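PDB 3IG2: phenylalanine--tRNA ligase beta subunit from Bacteroides fragilis, which catalyses, as part of an alpha2-beta2 tetramer, the ATP-dependent joining of phenylalanine to tRNA(Phe), this chain being the core domain of the beta subunit. Local coordinates for residues P53-A56 and D57-C60; L163-D166 and I167-T170; Y143-N146 and I147-L151. One frame throughout, in Å; residues are numbered along the deposited sequence.

Overall arrangement
All three contacts are local, each within one continuous stretch of the class II synthetase-like core domain. Contact 1 is a surface turn in the small three-stranded sheet, its centre about 22 Å from the centre of the chain. Contacts 2 and 3 are partly buried and belong to the large mixed sheet: 163-170 joins two of its strands, and 143-151 ends a helix packed against it. Contacts 1 and 3 lie on opposite sides of the chain's centre, about 36 Å apart between contact centres. Side-chain oxygens accept backbone N-H groups in contacts 1 and 2, whereas regular helical bonds dominate contact 3. Glu40 meets contact 2 within the chain and, from the second subunit, contact 3.

Contact 1: P53-A56 and D57-C60; sequences PLSA and DLNC
Leu58 is held at both its backbone N and its backbone O: Leu58 N donates to Ser55 O (3.0 Å) and Leu58 O accepts from Leu54 N (3.0 Å). Leu54 N lies nearly in line with the Leu58 carbonyl, with a C=O...N angle of 163°, although this bond is bent at the hydrogen (141°); Leu58 N reaches Ser55 O from above the carbonyl plane. Ser55 adds a side-chain acceptor. With chi1 at 66°, its OG is tucked between its own backbone N and carbonyl carbon, and there it accepts from Asp57 N at 3.1 Å. The side chains of Leu54 and Leu58 slant across each other, their branch ends meeting, Leu54 CD1 to Leu58 CD1 at 3.8 Å. Pro53 CB rests against Asn59 CB at 3.4 Å. The bond from Leu58 N to Ser55 O closes a type I beta turn from Ser55 to Leu58, and that from Asp57 N to Ser55 OG makes an ST turn, in the connection between strands 48-49 and 60-61 of the small antiparallel sheet. A water donates to both Ala56 O (2.6 Å) and Asn59 OD1 (2.9 Å), so it bridges two acceptors that could not bond each other. The other end of that amide, Asn59 ND2, makes a weak hydrogen bond to Thr31 O. Farther out, Asn59 and Cys60 both face Thr31 in a classic beta bulge, Leu54 and Leu58 pack on Leu30, and Asp57 OD1 forms a salt bridge with Arg32.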
ATOM      1  N   PRO B  53     -45.301 -11.265 -13.049  1.00 12.51           N
ATOM      2  CA  PRO B  53     -44.269 -11.395 -12.010  1.00 12.85           C
ATOM      3  C   PRO B  53     -43.973 -12.857 -11.742  1.00 13.78           C
ATOM      4  O   PRO B  53     -44.881 -13.673 -11.877  1.00 13.47           O
ATOM      5  CB  PRO B  53     -44.923 -10.747 -10.786  1.00 12.04           C
ATOM      6  CG  PRO B  53     -46.388 -10.761 -11.059  1.00 12.90           C
ATOM      7  CD  PRO B  53     -46.559 -10.695 -12.531  1.00 12.10           C
ATOM      8  N   LEU B  54     -42.724 -13.184 -11.381  1.00 15.05           N
ATOM      9  CA  LEU B  54     -42.352 -14.569 -11.029  1.00 16.20           C
ATOM     10  C   LEU B  54     -42.777 -14.974  -9.629  1.00 16.25           C
ATOM     11  O   LEU B  54     -43.094 -16.139  -9.395  1.00 16.63           O
ATOM     12  CB  LEU B  54     -40.844 -14.784 -11.099  1.00 16.91           C
ATOM     13  CG  LEU B  54     -40.100 -14.753 -12.422  1.00 18.50           C
ATOM     14  CD1 LEU B  54     -38.723 -15.265 -12.163  1.00 20.11           C
ATOM     15  CD2 LEU B  54     -40.800 -15.607 -13.471  1.00 22.86           C
ATOM     16  N   SER B  55     -42.717 -14.023  -8.692  1.00 15.74           N
ATOM     17  CA  SER B  55     -43.114 -14.252  -7.299  1.00 15.06           C
ATOM     18  C   SER B  55     -43.201 -12.899  -6.637  1.00 14.92           C
ATOM     19  O   SER B  55     -42.808 -11.899  -7.228  1.00 14.86           O
ATOM     20  CB  SER B  55     -42.056 -15.073  -6.556  1.00 14.47           C
ATOM     21  OG  SER B  55     -40.867 -14.315  -6.451  1.00 14.14           O
ATOM     22  N   ALA B  56     -43.649 -12.875  -5.386  1.00 14.71           N
ATOM     23  CA  ALA B  56     -43.611 -11.642  -4.602  1.00 14.56           C
ATOM     24  C   ALA B  56     -42.218 -11.049  -4.481  1.00 14.62           C
ATOM     25  O   ALA B  56     -42.069  -9.846  -4.240  1.00 15.44           O
ATOM     26  CB  ALA B  56     -44.192 -11.888  -3.221  1.00 14.70           C
ATOM     27  N   ASP B  57     -41.181 -11.866  -4.636  1.00 14.02           N
ATOM     28  CA  ASP B  57     -39.810 -11.342  -4.504  1.00 13.45           C
ATOM     29  C   ASP B  57     -39.217 -10.929  -5.828  1.00 12.37           C
ATOM     30  O   ASP B  57     -38.094 -10.454  -5.886  1.00 12.45           O
ATOM     31  CB  ASP B  57     -38.908 -12.393  -3.857  1.00 14.06           C
ATOM     32  CG  ASP B  57     -39.390 -12.786  -2.472  1.00 16.75           C
ATOM     33  OD1 ASP B  57     -40.146 -11.992  -1.878  1.00 19.54           O
ATOM     34  OD2 ASP B  57     -39.036 -13.880  -1.981  1.00 19.28           O
ATOM     35  N   LEU B  58     -39.966 -11.143  -6.896  1.00 12.07           N
ATOM     36  CA  LEU B  58     -39.480 -10.902  -8.237  1.00 12.28           C
ATOM     37  C   LEU B  58     -40.631 -10.371  -9.105  1.00 12.10           C
ATOM     38  O   LEU B  58     -41.142 -11.061  -9.976  1.00 12.29           O
ATOM     39  CB  LEU B  58     -38.896 -12.207  -8.810  1.00 12.23           C
ATOM     40  CG  LEU B  58     -37.607 -12.774  -8.193  1.00 13.26           C
ATOM     41  CD1 LEU B  58     -37.277 -14.126  -8.815  1.00 15.71           C
ATOM     42  CD2 LEU B  58     -36.447 -11.830  -8.369  1.00 12.73           C
ATOM     43  N   ASN B  59     -41.032  -9.133  -8.857  1.00 11.74           N
ATOM     44  CA  ASN B  59     -42.243  -8.615  -9.449  1.00 12.14           C
ATOM     45  C   ASN B  59     -42.081  -7.222 -10.027  1.00 12.30           C
ATOM     46  O   ASN B  59     -43.050  -6.631 -10.487  1.00 12.64           O
ATOM     47  CB  ASN B  59     -43.448  -8.702  -8.462  1.00 12.15           C
ATOM     48  CG  ASN B  59     -43.193  -7.995  -7.115  1.00 13.84           C
ATOM     49  OD1 ASN B  59     -44.082  -7.952  -6.257  1.00 17.11           O
ATOM     50  ND2 ASN B  59     -41.998  -7.458  -6.923  1.00 11.05           N
ATOM     51  N   CYS B  60     -40.862  -6.681  -9.982  1.00 12.94           N
ATOM     52  CA  CYS B  60     -40.624  -5.327 -10.459  1.00 13.17           C
ATOM     53  C   CYS B  60     -39.163  -5.129 -10.804  1.00 13.44           C
ATOM     54  O   CYS B  60     -38.302  -5.879 -10.340  1.00 13.60           O
ATOM     55  CB  CYS B  60     -41.087  -4.282  -9.420  1.00 13.86           C
ATOM     56  SG  CYS B  60     -40.086  -4.189  -7.897  1.00 14.63           S
TER
HETATM   57  O   HOH W   1     -43.249  -7.698  -3.511  1.00 15.19           O

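Contact 2: L163-D166 and I167-T170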
ATOM      1  N   LEU B 163     -29.112  15.857   4.166  1.00 15.64           N
ATOM      2  CA  LEU B 163     -30.235  14.964   3.904  1.00 15.37           C
ATOM      3  C   LEU B 163     -30.359  13.942   5.019  1.00 15.11           C
ATOM      4  O   LEU B 163     -29.352  13.438   5.535  1.00 15.00           O
ATOM      5  CB  LEU B 163     -30.044  14.246   2.562  1.00 15.68           C
ATOM      6  CG  LEU B 163     -31.179  13.689   1.685  1.00 16.74           C
ATOM      7  CD1 LEU B 163     -30.684  12.421   1.022  1.00 17.47           C
ATOM      8  CD2 LEU B 163     -32.521  13.395   2.374  1.00 17.04           C
ATOM      9  N   SER B 164     -31.603  13.645   5.368  1.00 14.81           N
ATOM     10  CA  SER B 164     -31.957  12.562   6.277  1.00 15.16           C
ATOM     11  C   SER B 164     -33.303  12.053   5.799  1.00 15.50           C
ATOM     12  O   SER B 164     -34.229  12.837   5.668  1.00 15.95           O
ATOM     13  CB  SER B 164     -32.097  13.105   7.693  1.00 14.96           C
ATOM     14  OG  SER B 164     -32.357  12.061   8.604  1.00 15.75           O
ATOM     15  N   ASP B 165     -33.423  10.762   5.517  1.00 15.77           N
ATOM     16  CA  ASP B 165     -34.698  10.209   5.001  1.00 16.08           C
ATOM     17  C   ASP B 165     -34.844   8.740   5.392  1.00 15.70           C
ATOM     18  O   ASP B 165     -34.079   8.270   6.220  1.00 15.31           O
ATOM     19  CB  ASP B 165     -34.802  10.388   3.476  1.00 16.15           C
ATOM     20  CG  ASP B 165     -33.773   9.577   2.701  1.00 16.31           C
ATOM     21  OD1 ASP B 165     -32.998   8.790   3.304  1.00 15.47           O
ATOM     22  OD2 ASP B 165     -33.744   9.741   1.466  1.00 17.01           O
ATOM     23  N   ASP B 166     -35.789   8.010   4.789  1.00 15.59           N
ATOM     24  CA  ASP B 166     -35.961   6.583   5.127  1.00 15.63           C
ATOM     25  C   ASP B 166     -34.756   5.693   4.800  1.00 15.81           C
ATOM     26  O   ASP B 166     -34.651   4.586   5.316  1.00 16.95           O
ATOM     27  CB  ASP B 166     -37.277   5.962   4.605  1.00 15.96           C
ATOM     28  CG  ASP B 166     -37.834   6.644   3.351  1.00 15.53           C
ATOM     29  OD1 ASP B 166     -37.116   6.962   2.373  1.00 14.07           O
ATOM     30  OD2 ASP B 166     -39.057   6.827   3.348  1.00 19.20           O
ATOM     31  N   ILE B 167     -33.839   6.167   3.965  1.00 15.30           N
ATOM     32  CA  ILE B 167     -32.626   5.390   3.674  1.00 14.69           C
ATOM     33  C   ILE B 167     -31.429   5.786   4.581  1.00 13.97           C
ATOM     34  O   ILE B 167     -30.749   4.897   5.139  1.00 14.05           O
ATOM     35  CB  ILE B 167     -32.249   5.489   2.162  1.00 14.42           C
ATOM     36  CG1 ILE B 167     -33.261   4.694   1.335  1.00 13.97           C
ATOM     37  CG2 ILE B 167     -30.815   5.005   1.918  1.00 15.16           C
ATOM     38  CD1 ILE B 167     -33.177   4.962  -0.127  1.00 14.28           C
ATOM     39  N   TYR B 168     -31.178   7.091   4.715  1.00 12.74           N
ATOM     40  CA  TYR B 168     -30.031   7.587   5.471  1.00 13.07           C
ATOM     41  C   TYR B 168     -30.408   8.220   6.791  1.00 13.28           C
ATOM     42  O   TYR B 168     -31.328   9.042   6.859  1.00 13.35           O
ATOM     43  CB  TYR B 168     -29.276   8.648   4.686  1.00 12.79           C
ATOM     44  CG  TYR B 168     -28.812   8.243   3.293  1.00 13.22           C
ATOM     45  CD1 TYR B 168     -27.700   7.416   3.104  1.00 13.24           C
ATOM     46  CD2 TYR B 168     -29.480   8.710   2.169  1.00 12.55           C
ATOM     47  CE1 TYR B 168     -27.272   7.069   1.818  1.00 12.93           C
ATOM     48  CE2 TYR B 168     -29.068   8.365   0.891  1.00 14.32           C
ATOM     49  CZ  TYR B 168     -27.959   7.568   0.725  1.00 15.79           C
ATOM     50  OH  TYR B 168     -27.584   7.242  -0.548  1.00 18.29           O
ATOM     51  N   SER B 169     -29.672   7.895   7.846  1.00 14.01           N
ATOM     52  CA  SER B 169     -29.837   8.649   9.110  1.00 13.72           C
ATOM     53  C   SER B 169     -29.176  10.013   8.921  1.00 13.72           C
ATOM     54  O   SER B 169     -29.743  11.034   9.294  1.00 13.51           O
ATOM     55  CB  SER B 169     -29.242   7.904  10.295  1.00 13.80           C
ATOM     56  OG  SER B 169     -28.038   7.252   9.914  1.00 14.20           O
ATOM     57  N   THR B 170     -27.991  10.008   8.306  1.00 13.90           N
ATOM     58  CA  THR B 170     -27.203  11.216   8.019  1.00 13.71           C
ATOM     59  C   THR B 170     -26.636  11.101   6.589  1.00 13.65           C
ATOM     60  O   THR B 170     -26.047  10.071   6.228  1.00 12.06           O
ATOM     61  CB  THR B 170     -26.046  11.359   9.022  1.00 13.65           C
ATOM     62  OG1 THR B 170     -26.563  11.287  10.360  1.00 16.66           O
ATOM     63  CG2 THR B 170     -25.316  12.686   8.855  1.00 13.95           C
TER
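Asp165 and Tyr168 hold together the turn of a beta hairpin whose arms are strands 159-163 and 171-175, next to each other at the edge of the large sheet. Asp165 makes an Asx turn: with chi1 at 66° its CG sits between the backbone N and the carbonyl carbon, and chi2 near zero swings OD1 inward over the turn. That single oxygen accepts two backbone hydrogens. Ile167 N lies 2.8 Å from Asp165 OD1 and comes from well above the carboxylate plane in the more bent bond. Tyr168 N donates to Asp165 OD1 at 2.9 Å, nearly straight (172° at the hydrogen) and close to the C-O direction. Asp165 N returns a bond to Tyr168 O (3.0 Å) in the carbonyl plane, so the backbone and side chain of one residue both clasp Tyr168. The Tyr168 ring is covered on one face by Ile167 CG2, which lies over its centre, and Leu163 CD1 approaches Tyr168 CD2 obliquely at 4.1 Å. Both Leu163 and Tyr168 also touch Thr184 of strand 181-188. Asp166 points its CB away from 167-170, and its carboxylate accepts from Glu40 N and is bonded to Ser41 OG. Ser164 has OG turned away from its own N, chi1 -176°, and this hydroxyl donates to Ser169 O at 2.9 Å, from above the carbonyl plane.

Contact 3: Y143-N146 and I147-L151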
ATOM      1  N   TYR B 143     -13.832   8.791  -1.048  1.00  2.00           N
ATOM      2  CA  TYR B 143     -13.960   7.926  -2.225  1.00  2.00           C
ATOM      3  C   TYR B 143     -14.780   8.648  -3.304  1.00  2.00           C
ATOM      4  O   TYR B 143     -14.458   8.606  -4.492  1.00  2.00           O
ATOM      5  CB  TYR B 143     -14.577   6.552  -1.870  1.00  2.00           C
ATOM      6  CG  TYR B 143     -13.775   5.690  -0.894  1.00  2.00           C
ATOM      7  CD1 TYR B 143     -12.538   5.145  -1.260  1.00  2.00           C
ATOM      8  CD2 TYR B 143     -14.273   5.401   0.385  1.00  2.00           C
ATOM      9  CE1 TYR B 143     -11.812   4.351  -0.360  1.00  2.00           C
ATOM     10  CE2 TYR B 143     -13.555   4.614   1.287  1.00  2.00           C
ATOM     11  CZ  TYR B 143     -12.335   4.089   0.905  1.00  2.00           C
ATOM     12  OH  TYR B 143     -11.650   3.307   1.809  1.00  2.00           O
ATOM     13  N   VAL B 144     -15.834   9.334  -2.891  1.00  2.00           N
ATOM     14  CA  VAL B 144     -16.685  10.088  -3.818  1.00  2.25           C
ATOM     15  C   VAL B 144     -15.889  11.241  -4.440  1.00  3.85           C
ATOM     16  O   VAL B 144     -15.960  11.462  -5.636  1.00  3.73           O
ATOM     17  CB  VAL B 144     -18.032  10.549  -3.165  1.00  2.05           C
ATOM     18  CG1 VAL B 144     -18.833  11.388  -4.251  1.00  2.00           C
ATOM     19  CG2 VAL B 144     -18.867   9.391  -2.610  1.00  2.32           C
ATOM     20  N   GLU B 145     -15.092  11.937  -3.630  1.00  7.13           N
ATOM     21  CA  GLU B 145     -14.323  13.101  -4.110  1.00 10.03           C
ATOM     22  C   GLU B 145     -13.326  12.662  -5.186  1.00 11.78           C
ATOM     23  O   GLU B 145     -13.156  13.322  -6.212  1.00 12.04           O
ATOM     24  CB  GLU B 145     -13.584  13.788  -2.971  1.00 10.56           C
ATOM     25  CG  GLU B 145     -12.433  14.668  -3.494  1.00 12.96           C
ATOM     26  CD  GLU B 145     -11.995  15.741  -2.552  1.00 15.06           C
ATOM     27  OE1 GLU B 145     -12.290  15.677  -1.354  1.00 13.97           O
ATOM     28  OE2 GLU B 145     -11.321  16.679  -3.024  1.00 21.41           O
ATOM     29  N   ASN B 146     -12.697  11.511  -4.957  1.00 13.17           N
ATOM     30  CA  ASN B 146     -11.668  11.012  -5.866  1.00 13.56           C
ATOM     31  C   ASN B 146     -12.255  10.469  -7.157  1.00 14.16           C
ATOM     32  O   ASN B 146     -11.624  10.554  -8.228  1.00 13.77           O
ATOM     33  CB  ASN B 146     -10.771  10.011  -5.149  1.00 13.55           C
ATOM     34  CG  ASN B 146      -9.818  10.699  -4.195  1.00 15.01           C
ATOM     35  OD1 ASN B 146      -9.359  11.818  -4.472  1.00 16.92           O
ATOM     36  ND2 ASN B 146      -9.521  10.052  -3.064  1.00 13.12           N
ATOM     37  N   ILE B 147     -13.477   9.955  -7.063  1.00 13.22           N
ATOM     38  CA  ILE B 147     -14.239   9.617  -8.260  1.00 13.73           C
ATOM     39  C   ILE B 147     -14.533  10.884  -9.045  1.00 14.42           C
ATOM     40  O   ILE B 147     -14.285  10.928 -10.263  1.00 15.27           O
ATOM     41  CB  ILE B 147     -15.544   8.856  -7.953  1.00 12.85           C
ATOM     42  CG1 ILE B 147     -15.217   7.442  -7.484  1.00 12.50           C
ATOM     43  CG2 ILE B 147     -16.379   8.725  -9.206  1.00 12.15           C
ATOM     44  CD1 ILE B 147     -16.368   6.743  -6.825  1.00  9.21           C
ATOM     45  N   PHE B 148     -15.038  11.916  -8.374  1.00 14.36           N
ATOM     46  CA  PHE B 148     -15.290  13.180  -9.068  1.00 14.90           C
ATOM     47  C   PHE B 148     -14.034  13.715  -9.772  1.00 14.55           C
ATOM     48  O   PHE B 148     -14.109  14.134 -10.923  1.00 15.27           O
ATOM     49  CB  PHE B 148     -15.870  14.242  -8.141  1.00 14.33           C
ATOM     50  CG  PHE B 148     -17.267  13.952  -7.673  1.00 15.62           C
ATOM     51  CD1 PHE B 148     -18.074  13.016  -8.329  1.00 14.37           C
ATOM     52  CD2 PHE B 148     -17.796  14.646  -6.604  1.00 14.00           C
ATOM     53  CE1 PHE B 148     -19.356  12.784  -7.920  1.00 15.78           C
ATOM     54  CE2 PHE B 148     -19.088  14.404  -6.184  1.00 16.53           C
ATOM     55  CZ  PHE B 148     -19.875  13.469  -6.853  1.00 15.89           C
ATOM     56  N   LYS B 149     -12.898  13.708  -9.082  1.00 13.97           N
ATOM     57  CA  LYS B 149     -11.636  14.162  -9.660  1.00 13.15           C
ATOM     58  C   LYS B 149     -11.265  13.358 -10.894  1.00 13.43           C
ATOM     59  O   LYS B 149     -10.785  13.918 -11.891  1.00 12.44           O
ATOM     60  CB  LYS B 149     -10.509  14.065  -8.634  1.00 13.72           C
ATOM     61  CG  LYS B 149     -10.610  15.109  -7.566  1.00 13.00           C
ATOM     62  CD  LYS B 149      -9.495  14.972  -6.538  1.00 14.24           C
ATOM     63  CE  LYS B 149      -9.355  16.258  -5.744  1.00 14.32           C
ATOM     64  NZ  LYS B 149      -8.360  16.145  -4.631  1.00 16.63           N
ATOM     65  N   ARG B 150     -11.497  12.042 -10.812  1.00 13.12           N
ATOM     66  CA  ARG B 150     -11.196  11.126 -11.894  1.00 13.69           C
ATOM     67  C   ARG B 150     -12.044  11.482 -13.111  1.00 13.94           C
ATOM     68  O   ARG B 150     -11.592  11.347 -14.247  1.00 14.06           O
ATOM     69  CB  ARG B 150     -11.436   9.681 -11.445  1.00 13.83           C
ATOM     70  CG  ARG B 150     -10.902   8.598 -12.383  1.00 15.26           C
ATOM     71  CD  ARG B 150      -9.822   9.144 -13.283  1.00 16.13           C
ATOM     72  NE  ARG B 150      -8.645   8.306 -13.276  1.00 18.39           N
ATOM     73  CZ  ARG B 150      -7.615   8.463 -14.101  1.00 17.88           C
ATOM     74  NH1 ARG B 150      -7.622   9.449 -14.991  1.00 18.78           N
ATOM     75  NH2 ARG B 150      -6.582   7.638 -14.029  1.00 18.56           N
ATOM     76  N   LEU B 151     -13.256  11.979 -12.867  1.00 13.70           N
ATOM     77  CA  LEU B 151     -14.142  12.368 -13.971  1.00 13.43           C
ATOM     78  C   LEU B 151     -13.848  13.789 -14.431  1.00 13.34           C
ATOM     79  O   LEU B 151     -14.504  14.292 -15.319  1.00 13.32           O
ATOM     80  CB  LEU B 151     -15.621  12.204 -13.589  1.00 13.37           C
ATOM     81  CG  LEU B 151     -16.070  10.827 -13.025  1.00 15.56           C
ATOM     82  CD1 LEU B 151     -17.525  10.803 -12.531  1.00 16.38           C
ATOM     83  CD2 LEU B 151     -15.872   9.714 -14.046  1.00 14.86           C
TER
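Val144 and Phe148 share a side of the helix through their i, i+4 spacing, and their first torsions turn CG1 and the ring toward each other: the valine holds CG1 opposite its backbone N (chi1 178°), and the phenylalanine sets its ring opposite its carbonyl carbon (chi1 -68°). The two lie side by side, and CG1 settles over one face of the ring, displaced toward the rim, 3.8 Å from the centroid. This is a CH-pi contact, and the closest ring atom is Phe148 CZ, 3.5 Å from Val144 CG1. Val144 O lies over the same face of the ring, and it accepts Phe148 N at 2.9 Å in a nearly straight bond (168° at the hydrogen). Its neighbours repeat the i to i+4 pattern of an alpha helix: Ile147 N to Tyr143 O, Lys149 N to Glu145 O and Arg150 N to Asn146 O, the last at 3.0 Å with the donor lifted out of the carbonyl plane. On another face, Glu145 and Lys149 cross at an angle. Both chains are extended beyond CG, and Glu145 OE2 stands 3.4 Å from Lys149 NZ in a salt bridge whose hydrogen bond is weak. The stronger polar partner of that ammonium group is Glu40 of the second subunit, so Lys149 ties this helix to the second subunit. Asn146 lies alongside Lys149, with Asn146 OD1 3.8 Å from Lys149 CD. Residues 143-150 form the final turns of helix 134-150: Val144, Ile147 and Phe148 cover strand 200-207 of the large sheet at Ala205 and Leu207, Phe148 also reaches Leu153, Leu155 and Leu158, Asn146 and Arg150 pack on helix 6-19, and Leu151, just past the helix, meets Trp209 and Leu212 of helix 209-212.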